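Local coordinates for protein fumarate reductase iron-sulfur subunit (Mycolicibacterium smegmatis, PDB 7D6V) that probably carries electrons from succinate oxidation to ubiquinone through its three iron-sulfur clusters, as the iron-sulfur subunit of mycobacterial succinate dehydrogenase Sdh1, at residues B[129-134]-B[181-186]; B[21-26]-B[43-48]. One frame throughout, in Å; residues are numbered along the deposited sequence.

Interaction 1: residues B[129-134]-B[181-186]; sequences YRMQQE and DMHPLD
Leu185 brings one methyl, CD1, against both Tyr129 and Met131. It lies 3.5 Å from Tyr129 CD2, oblique to the ring, and 3.8 Å from Met131 CG. Leu185 CG is anti to its carbonyl carbon (chi1 -70°), and the branch reaches across from the turn to the facing loop. Met131 passes the turn at roughly a right angle to His183 and Pro184. Its sulfur has two neighbours there: SD is 3.9 Å from Pro184 CG and 3.9 Å from His183 CE1, the imidazole being met obliquely. The histidine ring has its rotation fixed from within the turn: Leu185 N donates to His183 ND1 at 3.0 Å, nearly in the ring plane, with an N-H...N angle of 159°. No hydrogen bond joins the two segments; the closest contacts are between carbons or between carbon and the methionine sulfur. Arg110 of subunit A takes Met131 O, while Lys218 of the membrane anchor subunit binds His183 O. The arrangement is apolar packing of a type I turn, His183 to Asp186, just beyond helix 171-181, on the chain leading into helix 133-142, in the helical, ferredoxin-like half of a succinate dehydrogenase iron-sulfur subunit.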
ATOM      1  N   TYR B 129     -19.396  18.115   2.909  1.00 18.58           N
ATOM      2  CA  TYR B 129     -19.061  17.439   1.664  1.00 18.58           C
ATOM      3  C   TYR B 129     -20.078  16.344   1.364  1.00 18.58           C
ATOM      4  O   TYR B 129     -20.511  15.617   2.261  1.00 18.58           O
ATOM      5  CB  TYR B 129     -17.658  16.838   1.740  1.00 18.58           C
ATOM      6  CG  TYR B 129     -16.524  17.828   1.588  1.00 18.58           C
ATOM      7  CD1 TYR B 129     -16.529  19.039   2.263  1.00 18.58           C
ATOM      8  CD2 TYR B 129     -15.438  17.541   0.775  1.00 18.58           C
ATOM      9  CE1 TYR B 129     -15.496  19.937   2.125  1.00 18.58           C
ATOM     10  CE2 TYR B 129     -14.398  18.433   0.631  1.00 18.58           C
ATOM     11  CZ  TYR B 129     -14.433  19.629   1.308  1.00 18.58           C
ATOM     12  OH  TYR B 129     -13.398  20.520   1.167  1.00 18.58           O
ATOM     13  N   ARG B 130     -20.458  16.226   0.093  1.00 16.89           N
ATOM     14  CA  ARG B 130     -21.382  15.186  -0.348  1.00 16.89           C
ATOM     15  C   ARG B 130     -20.852  14.576  -1.634  1.00 16.89           C
ATOM     16  O   ARG B 130     -20.686  15.282  -2.632  1.00 16.89           O
ATOM     17  CB  ARG B 130     -22.792  15.739  -0.568  1.00 16.89           C
ATOM     18  CG  ARG B 130     -23.455  16.289   0.671  1.00 16.89           C
ATOM     19  CD  ARG B 130     -23.812  15.195   1.656  1.00 16.89           C
ATOM     20  NE  ARG B 130     -24.301  15.762   2.907  1.00 16.89           N
ATOM     21  CZ  ARG B 130     -23.560  15.925   3.995  1.00 16.89           C
ATOM     22  NH1 ARG B 130     -22.289  15.557   3.995  1.00 16.89           N
ATOM     23  NH2 ARG B 130     -24.089  16.458   5.085  1.00 16.89           N
ATOM     24  N   MET B 131     -20.595  13.272  -1.613  1.00 15.73           N
ATOM     25  CA  MET B 131     -20.152  12.547  -2.793  1.00 15.73           C
ATOM     26  C   MET B 131     -20.854  11.202  -2.848  1.00 15.73           C
ATOM     27  O   MET B 131     -20.990  10.524  -1.828  1.00 15.73           O
ATOM     28  CB  MET B 131     -18.632  12.340  -2.791  1.00 15.73           C
ATOM     29  CG  MET B 131     -17.823  13.623  -2.740  1.00 15.73           C
ATOM     30  SD  MET B 131     -16.050  13.333  -2.684  1.00 15.73           S
ATOM     31  CE  MET B 131     -15.800  13.161  -0.925  1.00 15.73           C
ATOM     32  N   GLN B 132     -21.297  10.819  -4.038  1.00 15.11           N
ATOM     33  CA  GLN B 132     -21.865   9.499  -4.256  1.00 15.11           C
ATOM     34  C   GLN B 132     -20.758   8.496  -4.566  1.00 15.11           C
ATOM     35  O   GLN B 132     -19.677   8.854  -5.037  1.00 15.11           O
ATOM     36  CB  GLN B 132     -22.892   9.534  -5.386  1.00 15.11           C
ATOM     37  CG  GLN B 132     -24.052  10.488  -5.138  1.00 15.11           C
ATOM     38  CD  GLN B 132     -24.941  10.046  -3.990  1.00 15.11           C
ATOM     39  OE1 GLN B 132     -25.174   8.857  -3.795  1.00 15.11           O
ATOM     40  NE2 GLN B 132     -25.442  11.007  -3.227  1.00 15.11           N
ATOM     41  N   GLN B 133     -21.043   7.222  -4.287  1.00 14.52           N
ATOM     42  CA  GLN B 133     -20.029   6.180  -4.430  1.00 14.52           C
ATOM     43  C   GLN B 133     -19.580   6.023  -5.880  1.00 14.52           C
ATOM     44  O   GLN B 133     -18.380   5.871  -6.156  1.00 14.52           O
ATOM     45  CB  GLN B 133     -20.565   4.857  -3.889  1.00 14.52           C
ATOM     46  CG  GLN B 133     -19.568   3.720  -3.932  1.00 14.52           C
ATOM     47  CD  GLN B 133     -18.417   3.920  -2.972  1.00 14.52           C
ATOM     48  OE1 GLN B 133     -18.615   4.283  -1.817  1.00 14.52           O
ATOM     49  NE2 GLN B 133     -17.204   3.678  -3.445  1.00 14.52           N
ATOM     50  N   GLU B 134     -20.529   6.042  -6.819  1.00 15.03           N
ATOM     51  CA  GLU B 134     -20.178   5.901  -8.225  1.00 15.03           C
ATOM     52  C   GLU B 134     -19.359   7.076  -8.731  1.00 15.03           C
ATOM     53  O   GLU B 134     -18.647   6.935  -9.730  1.00 15.03           O
ATOM     54  CB  GLU B 134     -21.439   5.732  -9.071  1.00 15.03           C
ATOM     55  CG  GLU B 134     -22.325   6.957  -9.128  1.00 15.03           C
ATOM     56  CD  GLU B 134     -23.432   6.922  -8.101  1.00 15.03           C
ATOM     57  OE1 GLU B 134     -23.282   6.211  -7.085  1.00 15.03           O
ATOM     58  OE2 GLU B 134     -24.455   7.605  -8.307  1.00 15.03           O
ATOM     59  N   ASP B 181      -8.056  14.496 -11.386  1.00 13.56           N
ATOM     60  CA  ASP B 181      -8.970  14.939 -12.433  1.00 13.56           C
ATOM     61  C   ASP B 181     -10.342  14.293 -12.300  1.00 13.56           C
ATOM     62  O   ASP B 181     -11.355  14.922 -12.621  1.00 13.56           O
ATOM     63  CB  ASP B 181      -8.366  14.633 -13.803  1.00 13.56           C
ATOM     64  CG  ASP B 181      -8.950  15.489 -14.904  1.00 13.56           C
ATOM     65  OD1 ASP B 181      -8.754  16.718 -14.872  1.00 13.56           O
ATOM     66  OD2 ASP B 181      -9.596  14.930 -15.813  1.00 13.56           O
ATOM     67  N   MET B 182     -10.399  13.049 -11.834  1.00 13.68           N
ATOM     68  CA  MET B 182     -11.666  12.351 -11.672  1.00 13.68           C
ATOM     69  C   MET B 182     -12.290  12.560 -10.299  1.00 13.68           C
ATOM     70  O   MET B 182     -13.352  11.995 -10.027  1.00 13.68           O
ATOM     71  CB  MET B 182     -11.481  10.855 -11.939  1.00 13.68           C
ATOM     72  CG  MET B 182     -11.337  10.509 -13.409  1.00 13.68           C
ATOM     73  SD  MET B 182     -10.547   8.916 -13.680  1.00 13.68           S
ATOM     74  CE  MET B 182      -9.916   9.137 -15.336  1.00 13.68           C
ATOM     75  N   HIS B 183     -11.663  13.348  -9.436  1.00 14.20           N
ATOM     76  CA  HIS B 183     -12.267  13.682  -8.152  1.00 14.20           C
ATOM     77  C   HIS B 183     -13.511  14.530  -8.383  1.00 14.20           C
ATOM     78  O   HIS B 183     -13.432  15.566  -9.051  1.00 14.20           O
ATOM     79  CB  HIS B 183     -11.268  14.430  -7.274  1.00 14.20           C
ATOM     80  CG  HIS B 183     -11.655  14.493  -5.829  1.00 14.20           C
ATOM     81  ND1 HIS B 183     -12.781  15.150  -5.386  1.00 14.20           N
ATOM     82  CD2 HIS B 183     -11.061  13.982  -4.725  1.00 14.20           C
ATOM     83  CE1 HIS B 183     -12.866  15.040  -4.074  1.00 14.20           C
ATOM     84  NE2 HIS B 183     -11.834  14.336  -3.649  1.00 14.20           N
ATOM     85  N   PRO B 184     -14.672  14.128  -7.860  1.00 14.65           N
ATOM     86  CA  PRO B 184     -15.904  14.884  -8.135  1.00 14.65           C
ATOM     87  C   PRO B 184     -15.913  16.297  -7.576  1.00 14.65           C
ATOM     88  O   PRO B 184     -16.691  17.126  -8.059  1.00 14.65           O
ATOM     89  CB  PRO B 184     -16.997  14.022  -7.488  1.00 14.65           C
ATOM     90  CG  PRO B 184     -16.283  13.133  -6.534  1.00 14.65           C
ATOM     91  CD  PRO B 184     -14.935  12.889  -7.110  1.00 14.65           C
ATOM     92  N   LEU B 185     -15.085  16.605  -6.583  1.00 16.48           N
ATOM     93  CA  LEU B 185     -15.112  17.910  -5.940  1.00 16.48           C
ATOM     94  C   LEU B 185     -13.883  18.762  -6.230  1.00 16.48           C
ATOM     95  O   LEU B 185     -13.794  19.879  -5.717  1.00 16.48           O
ATOM     96  CB  LEU B 185     -15.280  17.747  -4.425  1.00 16.48           C
ATOM     97  CG  LEU B 185     -16.653  17.255  -3.964  1.00 16.48           C
ATOM     98  CD1 LEU B 185     -16.720  17.202  -2.455  1.00 16.48           C
ATOM     99  CD2 LEU B 185     -17.752  18.142  -4.513  1.00 16.48           C
ATOM    100  N   ASP B 186     -12.939  18.275  -7.031  1.00 16.83           N
ATOM    101  CA  ASP B 186     -11.771  19.073  -7.372  1.00 16.83           C
ATOM    102  C   ASP B 186     -12.136  20.156  -8.383  1.00 16.83           C
ATOM    103  O   ASP B 186     -13.097  20.036  -9.147  1.00 16.83           O
ATOM    104  CB  ASP B 186     -10.653  18.189  -7.921  1.00 16.83           C
ATOM    105  CG  ASP B 186      -9.316  18.902  -7.963  1.00 16.83           C
ATOM    106  OD1 ASP B 186      -8.629  18.946  -6.926  1.00 16.83           O
ATOM    107  OD2 ASP B 186      -8.948  19.420  -9.036  1.00 16.83           O
TER

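Interaction 2: residues B[21-26]-B[43-48]; sequences HDYTVE and TQTPDL
Tyr23 and Gln44 bring the two backbones nearest, their CA atoms 8.6 Å apart, a spacing that leaves side chains to bridge the gap. Residues 21-26 belong to strand 17-27, which pairs with strand 4-14 through backbone bonds such as that of Tyr23 with Leu8. Residues 43-48 carry the chain off the end of helix 33-43, Gln44 being the first residue to leave helical geometry, and then fold into a type I turn from Thr45 to Leu48. The contact thus joins the loop just after the helix to the outermost strand, within this chain, of the beta-grasp fold known from 2Fe-2S ferredoxins. Tyr23 and Thr45 meet tip to tip: Thr45 CG2 lies 3.8 Å from Tyr23 CE2 and 3.9 Å from the phenol oxygen OH, oblique to the ring. With chi1 of 67°, Thr45 OG1 sits between its backbone N and carbonyl carbon, and the methyl is left to face the tyrosine. Gln44, extended beyond CG, slides past Tyr23 in the opposite direction; its amide plane stands 76° from the ring and its tip comes close to the Thr24 carbonyl. The chemistry is therefore mixed: methyl-to-ring packing at buried Thr45, hydroxyls satisfied outside the segments, Tyr23 OH by Arg12 and Thr45 OG1 weakly by Leu40 O, and the polar, exposed Gln44 lying across the strand.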
ATOM      1  N   HIS B  21      27.422 -11.269  -6.079  1.00 15.89           N
ATOM      2  CA  HIS B  21      28.122 -12.163  -5.169  1.00 15.89           C
ATOM      3  C   HIS B  21      27.283 -13.409  -4.929  1.00 15.89           C
ATOM      4  O   HIS B  21      26.059 -13.332  -4.817  1.00 15.89           O
ATOM      5  CB  HIS B  21      28.426 -11.467  -3.840  1.00 15.89           C
ATOM      6  CG  HIS B  21      29.600 -10.541  -3.902  1.00 15.89           C
ATOM      7  ND1 HIS B  21      29.534  -9.293  -4.482  1.00 15.89           N
ATOM      8  CD2 HIS B  21      30.871 -10.684  -3.461  1.00 15.89           C
ATOM      9  CE1 HIS B  21      30.712  -8.706  -4.394  1.00 15.89           C
ATOM     10  NE2 HIS B  21      31.542  -9.528  -3.778  1.00 15.89           N
ATOM     11  N   ASP B  22      27.951 -14.555  -4.835  1.00 16.54           N
ATOM     12  CA  ASP B  22      27.291 -15.847  -4.706  1.00 16.54           C
ATOM     13  C   ASP B  22      27.194 -16.238  -3.236  1.00 16.54           C
ATOM     14  O   ASP B  22      28.215 -16.368  -2.557  1.00 16.54           O
ATOM     15  CB  ASP B  22      28.045 -16.917  -5.495  1.00 16.54           C
ATOM     16  CG  ASP B  22      27.849 -16.784  -6.990  1.00 16.54           C
ATOM     17  OD1 ASP B  22      26.770 -16.321  -7.411  1.00 16.54           O
ATOM     18  OD2 ASP B  22      28.769 -17.146  -7.748  1.00 16.54           O
ATOM     19  N   TYR B  23      25.968 -16.435  -2.756  1.00 16.96           N
ATOM     20  CA  TYR B  23      25.711 -16.870  -1.392  1.00 16.96           C
ATOM     21  C   TYR B  23      24.826 -18.109  -1.403  1.00 16.96           C
ATOM     22  O   TYR B  23      23.986 -18.281  -2.287  1.00 16.96           O
ATOM     23  CB  TYR B  23      25.038 -15.765  -0.569  1.00 16.96           C
ATOM     24  CG  TYR B  23      25.834 -14.487  -0.481  1.00 16.96           C
ATOM     25  CD1 TYR B  23      25.455 -13.360  -1.195  1.00 16.96           C
ATOM     26  CD2 TYR B  23      26.962 -14.405   0.319  1.00 16.96           C
ATOM     27  CE1 TYR B  23      26.180 -12.192  -1.116  1.00 16.96           C
ATOM     28  CE2 TYR B  23      27.689 -13.246   0.403  1.00 16.96           C
ATOM     29  CZ  TYR B  23      27.295 -12.141  -0.313  1.00 16.96           C
ATOM     30  OH  TYR B  23      28.027 -10.980  -0.226  1.00 16.96           O
ATOM     31  N   THR B  24      25.020 -18.973  -0.408  1.00 19.94           N
ATOM     32  CA  THR B  24      24.216 -20.179  -0.234  1.00 19.94           C
ATOM     33  C   THR B  24      23.439 -20.068   1.071  1.00 19.94           C
ATOM     34  O   THR B  24      24.038 -19.992   2.146  1.00 19.94           O
ATOM     35  CB  THR B  24      25.090 -21.435  -0.225  1.00 19.94           C
ATOM     36  OG1 THR B  24      25.822 -21.521  -1.451  1.00 19.94           O
ATOM     37  CG2 THR B  24      24.231 -22.677  -0.069  1.00 19.94           C
ATOM     38  N   VAL B  25      22.110 -20.068   0.974  1.00 20.30           N
ATOM     39  CA  VAL B  25      21.237 -19.868   2.124  1.00 20.30           C
ATOM     40  C   VAL B  25      20.229 -21.005   2.194  1.00 20.30           C
ATOM     41  O   VAL B  25      19.821 -21.567   1.174  1.00 20.30           O
ATOM     42  CB  VAL B  25      20.510 -18.503   2.064  1.00 20.30           C
ATOM     43  CG1 VAL B  25      19.844 -18.183   3.390  1.00 20.30           C
ATOM     44  CG2 VAL B  25      21.473 -17.396   1.671  1.00 20.30           C
ATOM     45  N   GLU B  26      19.824 -21.339   3.416  1.00 23.04           N
ATOM     46  CA  GLU B  26      18.819 -22.365   3.650  1.00 23.04           C
ATOM     47  C   GLU B  26      17.419 -21.798   3.444  1.00 23.04           C
ATOM     48  O   GLU B  26      17.078 -20.750   3.998  1.00 23.04           O
ATOM     49  CB  GLU B  26      18.966 -22.915   5.066  1.00 23.04           C
ATOM     50  CG  GLU B  26      17.953 -23.966   5.445  1.00 23.04           C
ATOM     51  CD  GLU B  26      17.630 -23.939   6.925  1.00 23.04           C
ATOM     52  OE1 GLU B  26      16.891 -23.028   7.354  1.00 23.04           O
ATOM     53  OE2 GLU B  26      18.114 -24.826   7.660  1.00 23.04           O
ATOM     54  N   THR B  43      23.184 -14.168   9.345  1.00 18.59           N
ATOM     55  CA  THR B  43      24.167 -15.245   9.357  1.00 18.59           C
ATOM     56  C   THR B  43      25.471 -14.909   8.650  1.00 18.59           C
ATOM     57  O   THR B  43      26.536 -15.286   9.138  1.00 18.59           O
ATOM     58  CB  THR B  43      23.574 -16.509   8.726  1.00 18.59           C
ATOM     59  OG1 THR B  43      23.102 -16.211   7.406  1.00 18.59           O
ATOM     60  CG2 THR B  43      22.422 -17.034   9.565  1.00 18.59           C
ATOM     61  N   GLN B  44      25.432 -14.219   7.515  1.00 17.66           N
ATOM     62  CA  GLN B  44      26.630 -14.047   6.702  1.00 17.66           C
ATOM     63  C   GLN B  44      27.000 -12.598   6.432  1.00 17.66           C
ATOM     64  O   GLN B  44      28.183 -12.255   6.479  1.00 17.66           O
ATOM     65  CB  GLN B  44      26.463 -14.778   5.363  1.00 17.66           C
ATOM     66  CG  GLN B  44      26.452 -16.291   5.480  1.00 17.66           C
ATOM     67  CD  GLN B  44      26.122 -16.978   4.172  1.00 17.66           C
ATOM     68  OE1 GLN B  44      25.063 -17.584   4.027  1.00 17.66           O
ATOM     69  NE2 GLN B  44      27.032 -16.892   3.213  1.00 17.66           N
ATOM     70  N   THR B  45      26.024 -11.731   6.151  1.00 16.76           N
ATOM     71  CA  THR B  45      26.272 -10.365   5.691  1.00 16.76           C
ATOM     72  C   THR B  45      25.533  -9.386   6.595  1.00 16.76           C
ATOM     73  O   THR B  45      24.455  -8.889   6.238  1.00 16.76           O
ATOM     74  CB  THR B  45      25.841 -10.179   4.238  1.00 16.76           C
ATOM     75  OG1 THR B  45      24.415 -10.284   4.145  1.00 16.76           O
ATOM     76  CG2 THR B  45      26.475 -11.232   3.354  1.00 16.76           C
ATOM     77  N   PRO B  46      26.088  -9.076   7.768  1.00 16.71           N
ATOM     78  CA  PRO B  46      25.393  -8.165   8.692  1.00 16.71           C
ATOM     79  C   PRO B  46      25.175  -6.768   8.134  1.00 16.71           C
ATOM     80  O   PRO B  46      24.200  -6.106   8.509  1.00 16.71           O
ATOM     81  CB  PRO B  46      26.315  -8.137   9.920  1.00 16.71           C
ATOM     82  CG  PRO B  46      27.269  -9.266   9.738  1.00 16.71           C
ATOM     83  CD  PRO B  46      27.405  -9.481   8.278  1.00 16.71           C
ATOM     84  N   ASP B  47      26.052  -6.300   7.246  1.00 17.33           N
ATOM     85  CA  ASP B  47      26.014  -4.936   6.734  1.00 17.33           C
ATOM     86  C   ASP B  47      25.372  -4.839   5.353  1.00 17.33           C
ATOM     87  O   ASP B  47      25.608  -3.865   4.635  1.00 17.33           O
ATOM     88  CB  ASP B  47      27.425  -4.353   6.692  1.00 17.33           C
ATOM     89  CG  ASP B  47      28.396  -5.244   5.957  1.00 17.33           C
ATOM     90  OD1 ASP B  47      28.100  -6.446   5.808  1.00 17.33           O
ATOM     91  OD2 ASP B  47      29.446  -4.742   5.509  1.00 17.33           O
ATOM     92  N   LEU B  48      24.571  -5.826   4.963  1.00 15.82           N
ATOM     93  CA  LEU B  48      23.922  -5.813   3.659  1.00 15.82           C
ATOM     94  C   LEU B  48      22.738  -4.851   3.657  1.00 15.82           C
ATOM     95  O   LEU B  48      21.882  -4.907   4.542  1.00 15.82           O
ATOM     96  CB  LEU B  48      23.461  -7.219   3.282  1.00 15.82           C
ATOM     97  CG  LEU B  48      22.517  -7.347   2.091  1.00 15.82           C
ATOM     98  CD1 LEU B  48      23.292  -7.227   0.804  1.00 15.82           C
ATOM     99  CD2 LEU B  48      21.788  -8.672   2.152  1.00 15.82           C
TER

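The two contacts lie on opposite sides of the chain's centre, their own centres about 50 Å apart, and share no element. Interaction 2 belongs to the 2Fe-2S half and joins a beta-strand to the loop just after a helix; interaction 1, later in the chain, joins two loops of the helical half. Both are partly buried. Three of the six touching residues of interaction 1 are buried, and its closest contacts are apolar or sulfur-aromatic. Interaction 2 is more open: the tyrosine and threonine hydroxyls are bonded outside the two segments, while the glutamine amide lies by a strand carbonyl. Subunit A reaches both places, whereas the membrane anchor subunit is met around interaction 1.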